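Local coordinates for five-membered-cyclitol-phosphate synthase (Streptomyces citricolor, PDB 6K96), which belongs to the myo-inositol-1-phosphate synthase family, binds nicotinamide-adenine-dinucleotide and a sodium ion, and assembles from four chains, at residues V192-L197 and A268-E273; P45-I50 and R346-V351. All blocks are in the same frame, centred on the assembly; numbering follows the deposited sequence.

In the fold
The two contacts lie far apart, with centres 35 Å from each other, and share no helix or strand. Contact 1 is fully buried. It joins helix 190-203 to strand 265-275, a middle strand of the mixed sheet, close to where other subunits pack. Its chemistry is almost wholly apolar, and the one polar ring in it is tied to a neighbouring strand. Contact 2 is only partly buried and no other chain of the assembly touches it. It brings a tight hairpin at 45-50 against helix 338-353, near the end of the modelled chain. There a carboxylate accepts a backbone N-H, beside a single apolar touch.

Contact 1: residues V192-L197 and A268-E273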
loop_
_atom_site.group_PDB
_atom_site.type_symbol
_atom_site.label_atom_id
_atom_site.label_comp_id
_atom_site.label_asym_id
_atom_site.label_seq_id
_atom_site.Cartn_x
_atom_site.Cartn_y
_atom_site.Cartn_z
ATOM N N VAL B 192 8.907 16.381 2.210
ATOM C CA VAL B 192 8.022 17.282 1.429
ATOM C C VAL B 192 6.735 16.521 1.097
ATOM O O VAL B 192 5.688 17.141 1.196
ATOM C CB VAL B 192 8.719 17.856 0.184
ATOM C CG1 VAL B 192 8.980 16.792 -0.901
ATOM C CG2 VAL B 192 7.884 18.991 -0.386
ATOM N N VAL B 193 6.775 15.229 0.806
ATOM C CA VAL B 193 5.516 14.457 0.590
ATOM C C VAL B 193 4.727 14.410 1.887
ATOM O O VAL B 193 3.562 14.684 1.862
ATOM C CB VAL B 193 5.693 13.019 0.078
ATOM C CG1 VAL B 193 4.337 12.354 -0.084
ATOM C CG2 VAL B 193 6.477 12.954 -1.205
ATOM N N HIS B 194 5.337 14.009 2.995
ATOM C CA HIS B 194 4.585 13.884 4.273
ATOM C C HIS B 194 3.929 15.229 4.607
ATOM O O HIS B 194 2.733 15.279 4.955
ATOM C CB HIS B 194 5.515 13.400 5.380
ATOM C CG HIS B 194 4.804 12.952 6.602
ATOM N ND1 HIS B 194 5.446 12.235 7.562
ATOM C CD2 HIS B 194 3.518 13.033 6.982
ATOM C CE1 HIS B 194 4.580 11.903 8.498
ATOM N NE2 HIS B 194 3.400 12.375 8.169
ATOM N N ARG B 195 4.714 16.289 4.460
ATOM C CA ARG B 195 4.367 17.670 4.871
ATOM C C ARG B 195 3.203 18.163 4.006
ATOM O O ARG B 195 2.345 18.818 4.549
ATOM C CB ARG B 195 5.672 18.493 4.805
ATOM C CG ARG B 195 5.535 19.995 4.989
ATOM C CD ARG B 195 6.835 20.728 4.618
ATOM N NE ARG B 195 6.630 22.155 4.880
ATOM C CZ ARG B 195 7.262 22.898 5.807
ATOM N NH1 ARG B 195 8.237 22.392 6.547
ATOM N NH2 ARG B 195 6.931 24.173 5.968
ATOM N N ALA B 196 3.241 17.892 2.695
ATOM C CA ALA B 196 2.213 18.322 1.735
ATOM C C ALA B 196 0.879 17.688 2.142
ATOM O O ALA B 196 -0.158 18.402 2.092
ATOM C CB ALA B 196 2.592 17.932 0.323
ATOM N N LEU B 197 0.890 16.411 2.513
ATOM C CA LEU B 197 -0.345 15.669 2.840
ATOM C C LEU B 197 -0.886 16.208 4.141
ATOM O O LEU B 197 -2.114 16.348 4.251
ATOM C CB LEU B 197 -0.104 14.153 2.882
ATOM C CG LEU B 197 0.102 13.535 1.497
ATOM C CD1 LEU B 197 0.528 12.077 1.533
ATOM C CD2 LEU B 197 -1.139 13.709 0.653
ATOM N N ALA B 268 10.149 4.943 1.653
ATOM C CA ALA B 268 9.442 5.688 2.695
ATOM C C ALA B 268 8.049 5.091 2.829
ATOM O O ALA B 268 7.584 4.620 1.888
ATOM C CB ALA B 268 9.349 7.093 2.261
ATOM N N MET B 269 7.500 4.972 4.014
ATOM C CA MET B 269 6.148 4.434 4.208
ATOM C C MET B 269 5.497 5.432 5.123
ATOM O O MET B 269 6.179 5.858 6.076
ATOM C CB MET B 269 6.139 3.038 4.826
ATOM C CG MET B 269 5.937 1.971 3.794
ATOM S SD MET B 269 7.235 0.704 3.856
ATOM C CE MET B 269 7.281 0.289 5.591
ATOM N N LEU B 270 4.313 5.923 4.785
ATOM C CA LEU B 270 3.713 6.860 5.744
ATOM C C LEU B 270 2.250 6.501 5.949
ATOM O O LEU B 270 1.720 5.667 5.193
ATOM C CB LEU B 270 4.058 8.307 5.385
ATOM C CG LEU B 270 3.424 8.908 4.161
ATOM C CD1 LEU B 270 1.985 9.278 4.503
ATOM C CD2 LEU B 270 4.229 10.119 3.659
ATOM N N ASN B 271 1.790 6.872 7.133
ATOM C CA ASN B 271 0.409 6.681 7.621
ATOM C C ASN B 271 -0.055 8.025 8.156
ATOM O O ASN B 271 0.737 8.667 8.867
ATOM C CB ASN B 271 0.292 5.645 8.735
ATOM C CG ASN B 271 -1.158 5.402 9.073
ATOM O OD1 ASN B 271 -1.637 5.802 10.128
ATOM N ND2 ASN B 271 -1.892 4.838 8.128
ATOM N N ILE B 272 -1.252 8.439 7.764
ATOM C CA ILE B 272 -1.940 9.627 8.333
ATOM C C ILE B 272 -3.347 9.206 8.668
ATOM O O ILE B 272 -3.929 8.560 7.860
ATOM C CB ILE B 272 -1.942 10.843 7.400
ATOM C CG1 ILE B 272 -0.530 11.302 7.051
ATOM C CG2 ILE B 272 -2.804 11.935 8.021
ATOM C CD1 ILE B 272 -0.465 11.984 5.738
ATOM N N GLU B 273 -3.788 9.525 9.875
ATOM C CA GLU B 273 -5.098 9.134 10.422
ATOM C C GLU B 273 -5.767 10.427 10.811
ATOM O O GLU B 273 -5.461 10.941 11.858
ATOM C CB GLU B 273 -4.953 8.188 11.620
ATOM C CG GLU B 273 -4.400 6.819 11.253
ATOM C CD GLU B 273 -5.252 5.983 10.275
ATOM O OE1 GLU B 273 -6.523 6.165 10.204
ATOM O OE2 GLU B 273 -4.631 5.127 9.559
#
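Helix 192-197 runs nearly parallel to strand 268-273, at 14°, with the axes 10.1 Å apart and His194 facing Leu270. Leu270 and Ile272, two residues apart on the strand, both point at the helix. Leu270 CG sits between the backbone N and the carbonyl carbon (chi1 71°). Its methyl CD2 lies 3.8 Å from His194 CA and 3.9 Å from His194 CB. It also reaches Val193 CG1. The other methyl, CD1, lies 4.3 Å from Leu197 CD1. Leu270 therefore touches Val193, His194 and Leu197, about one helical turn from first to last. The closest approach is two residues further along the strand, where Ile272 CD1 meets Leu197 CB at 3.6 Å.

His194 lies beside this apolar row. Its CG is anti to the backbone N (chi1 -167°), and the ring extends past Leu270 toward the strand. NE2 lies 4.2 Å from Ile272 CG1, and both this atom and Leu270 CD2 meet the ring obliquely. The ring nitrogens are held by strand 207-217: NE2 bonds Ser211 OG, and ND1 bonds Gln213 NE2. Asn271 points away from the helix, and its ND2 donates to Glu273 OE2 at 3.1 Å and bonds Asp285.

The helix covers one face of the mixed sheet. Met269 and Asn271 pack on Met269 and Lys287 of the third subunit. Val193 and Leu197 also pack on Leu197 and Val193 of the second subunit. Helix and strand are thus joined by methyl packing, and both ring nitrogens of the buried imidazole are hydrogen-bonded to strand 207-217.

Contact 2: residues P45-I50 and R346-V351; sequences PRIGGI and RQLDAV
A beta hairpin with a two-residue loop, closed by a type I' turn from Ile47 to Ile50, presents Gly48 to Asp349 on helix 346-351. The CA atoms of Gly48 and Asp349 are 4.2 Å apart. Gly48 N donates to Asp349 OD1, modelled at 2.5 Å, a length that is doubtful in detail. It meets that oxygen nearly along its C-O axis, with an N-H...O angle of 139°. Asp349 CG is anti to the carbonyl carbon (chi1 -79°), and from there the carboxylate reaches out to the turn. The same OD1 lies 3.4 Å from Ile47 CA.

The turn links the short antiparallel strands 46-47 and 50-51, of which 46-47 is only weakly bonded. Ile47 and Ile50 pair by two backbone bonds, Ile47 N to Ile50 O at 3.1 Å and Ile50 N to Ile47 O at 2.9 Å. Gly48 and Gly49 take the two corner positions of the turn, both with positive phi, which favours glycine. The glycine backbone comes close to the helix at Gly48.

Arg46 reaches back to the turn. Its NH1 donates to Gly49 O at 2.8 Å, from above the carbonyl plane. The oxygen lies close to the guanidinium plane. The same guanidinium forms salt bridges with Asp54 and Glu36, which would help to fix its orientation.

Beside the polar bond, Ile47 CG2 touches Leu348 CD2 at 4.2 Å. Ile47 also packs on Asp302 and Arg305 of helix 292-313, and Ile50 O accepts a hydrogen bond from Arg305 NE.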
loop_
_atom_site.group_PDB
_atom_site.type_symbol
_atom_site.label_atom_id
_atom_site.label_comp_id
_atom_site.label_asym_id
_atom_site.label_seq_id
_atom_site.Cartn_x
_atom_site.Cartn_y
_atom_site.Cartn_z
ATOM N N PRO B 45 16.846 23.454 -17.861
ATOM C CA PRO B 45 17.823 22.818 -18.736
ATOM C C PRO B 45 19.071 23.650 -19.015
ATOM O O PRO B 45 20.004 23.107 -19.563
ATOM C CB PRO B 45 17.060 22.623 -20.061
ATOM C CG PRO B 45 15.581 22.757 -19.727
ATOM C CD PRO B 45 15.549 23.675 -18.529
ATOM N N ARG B 46 19.034 24.937 -18.706
ATOM C CA ARG B 46 20.247 25.784 -18.750
ATOM C C ARG B 46 20.239 26.781 -17.594
ATOM O O ARG B 46 19.154 27.229 -17.202
ATOM C CB ARG B 46 20.411 26.413 -20.135
ATOM C CG ARG B 46 21.438 25.613 -20.928
ATOM C CD ARG B 46 21.412 25.737 -22.432
ATOM N NE ARG B 46 21.732 24.455 -23.047
ATOM C CZ ARG B 46 22.927 23.865 -23.014
ATOM N NH1 ARG B 46 23.948 24.437 -22.398
ATOM N NH2 ARG B 46 23.101 22.701 -23.628
ATOM N N ILE B 47 21.420 27.025 -17.036
ATOM C CA ILE B 47 21.696 28.026 -15.966
ATOM C C ILE B 47 22.970 28.760 -16.366
ATOM O O ILE B 47 24.015 28.101 -16.559
ATOM C CB ILE B 47 21.866 27.376 -14.583
ATOM C CG1 ILE B 47 20.738 26.394 -14.269
ATOM C CG2 ILE B 47 21.985 28.462 -13.516
ATOM C CD1 ILE B 47 20.938 25.575 -12.994
ATOM N N GLY B 48 22.889 30.084 -16.483
ATOM C CA GLY B 48 23.902 30.859 -17.220
ATOM C C GLY B 48 24.466 30.048 -18.378
ATOM O O GLY B 48 25.670 29.804 -18.345
ATOM N N GLY B 49 23.593 29.594 -19.314
ATOM C CA GLY B 49 23.923 28.900 -20.586
ATOM C C GLY B 49 24.593 27.534 -20.382
ATOM O O GLY B 49 24.950 26.900 -21.402
ATOM N N ILE B 50 24.735 27.064 -19.136
ATOM C CA ILE B 50 25.342 25.737 -18.819
ATOM C C ILE B 50 24.251 24.683 -18.823
ATOM O O ILE B 50 23.324 24.792 -17.999
ATOM C CB ILE B 50 26.057 25.669 -17.460
ATOM C CG1 ILE B 50 26.910 26.904 -17.193
ATOM C CG2 ILE B 50 26.859 24.379 -17.427
ATOM C CD1 ILE B 50 27.396 26.957 -15.797
ATOM N N ARG B 346 17.022 34.716 -12.985
ATOM C CA ARG B 346 16.790 35.614 -14.156
ATOM C C ARG B 346 17.991 36.567 -14.303
ATOM O O ARG B 346 18.526 36.652 -15.438
ATOM C CB ARG B 346 15.432 36.288 -13.941
ATOM C CG ARG B 346 14.968 37.203 -15.053
ATOM C CD ARG B 346 13.803 38.044 -14.553
ATOM N NE ARG B 346 14.111 38.792 -13.343
ATOM C CZ ARG B 346 14.945 39.849 -13.262
ATOM N NH1 ARG B 346 15.605 40.325 -14.317
ATOM N NH2 ARG B 346 15.114 40.421 -12.083
ATOM N N GLN B 347 18.432 37.202 -13.199
ATOM C CA GLN B 347 19.614 38.104 -13.204
ATOM C C GLN B 347 20.863 37.293 -13.587
ATOM O O GLN B 347 21.642 37.767 -14.416
ATOM C CB GLN B 347 19.744 38.853 -11.872
ATOM C CG GLN B 347 18.725 39.983 -11.701
ATOM C CD GLN B 347 18.890 40.745 -10.402
ATOM O OE1 GLN B 347 17.963 41.415 -9.941
ATOM N NE2 GLN B 347 20.069 40.650 -9.793
ATOM N N LEU B 348 21.024 36.085 -13.053
ATOM C CA LEU B 348 22.256 35.285 -13.263
ATOM C C LEU B 348 22.368 34.889 -14.731
ATOM O O LEU B 348 23.490 34.965 -15.291
ATOM C CB LEU B 348 22.233 34.031 -12.385
ATOM C CG LEU B 348 23.430 33.103 -12.547
ATOM C CD1 LEU B 348 24.737 33.868 -12.353
ATOM C CD2 LEU B 348 23.317 31.951 -11.561
ATOM N N ASP B 349 21.251 34.440 -15.311
ATOM C CA ASP B 349 21.158 33.997 -16.725
ATOM C C ASP B 349 21.437 35.202 -17.639
ATOM O O ASP B 349 22.198 35.065 -18.636
ATOM C CB ASP B 349 19.781 33.377 -17.008
ATOM C CG ASP B 349 19.597 31.939 -16.531
ATOM O OD1 ASP B 349 20.604 31.188 -16.500
ATOM O OD2 ASP B 349 18.440 31.580 -16.172
ATOM N N ALA B 350 20.818 36.338 -17.316
ATOM C CA ALA B 350 20.758 37.525 -18.189
ATOM C C ALA B 350 22.094 38.290 -18.119
ATOM O O ALA B 350 22.449 38.973 -19.121
ATOM C CB ALA B 350 19.557 38.377 -17.824
ATOM N N VAL B 351 22.834 38.197 -17.016
ATOM C CA VAL B 351 24.131 38.924 -16.952
ATOM C C VAL B 351 25.081 38.105 -17.811
ATOM O O VAL B 351 25.742 38.660 -18.664
ATOM C CB VAL B 351 24.650 39.163 -15.521
ATOM C CG1 VAL B 351 26.097 39.595 -15.522
ATOM C CG2 VAL B 351 23.810 40.193 -14.784
#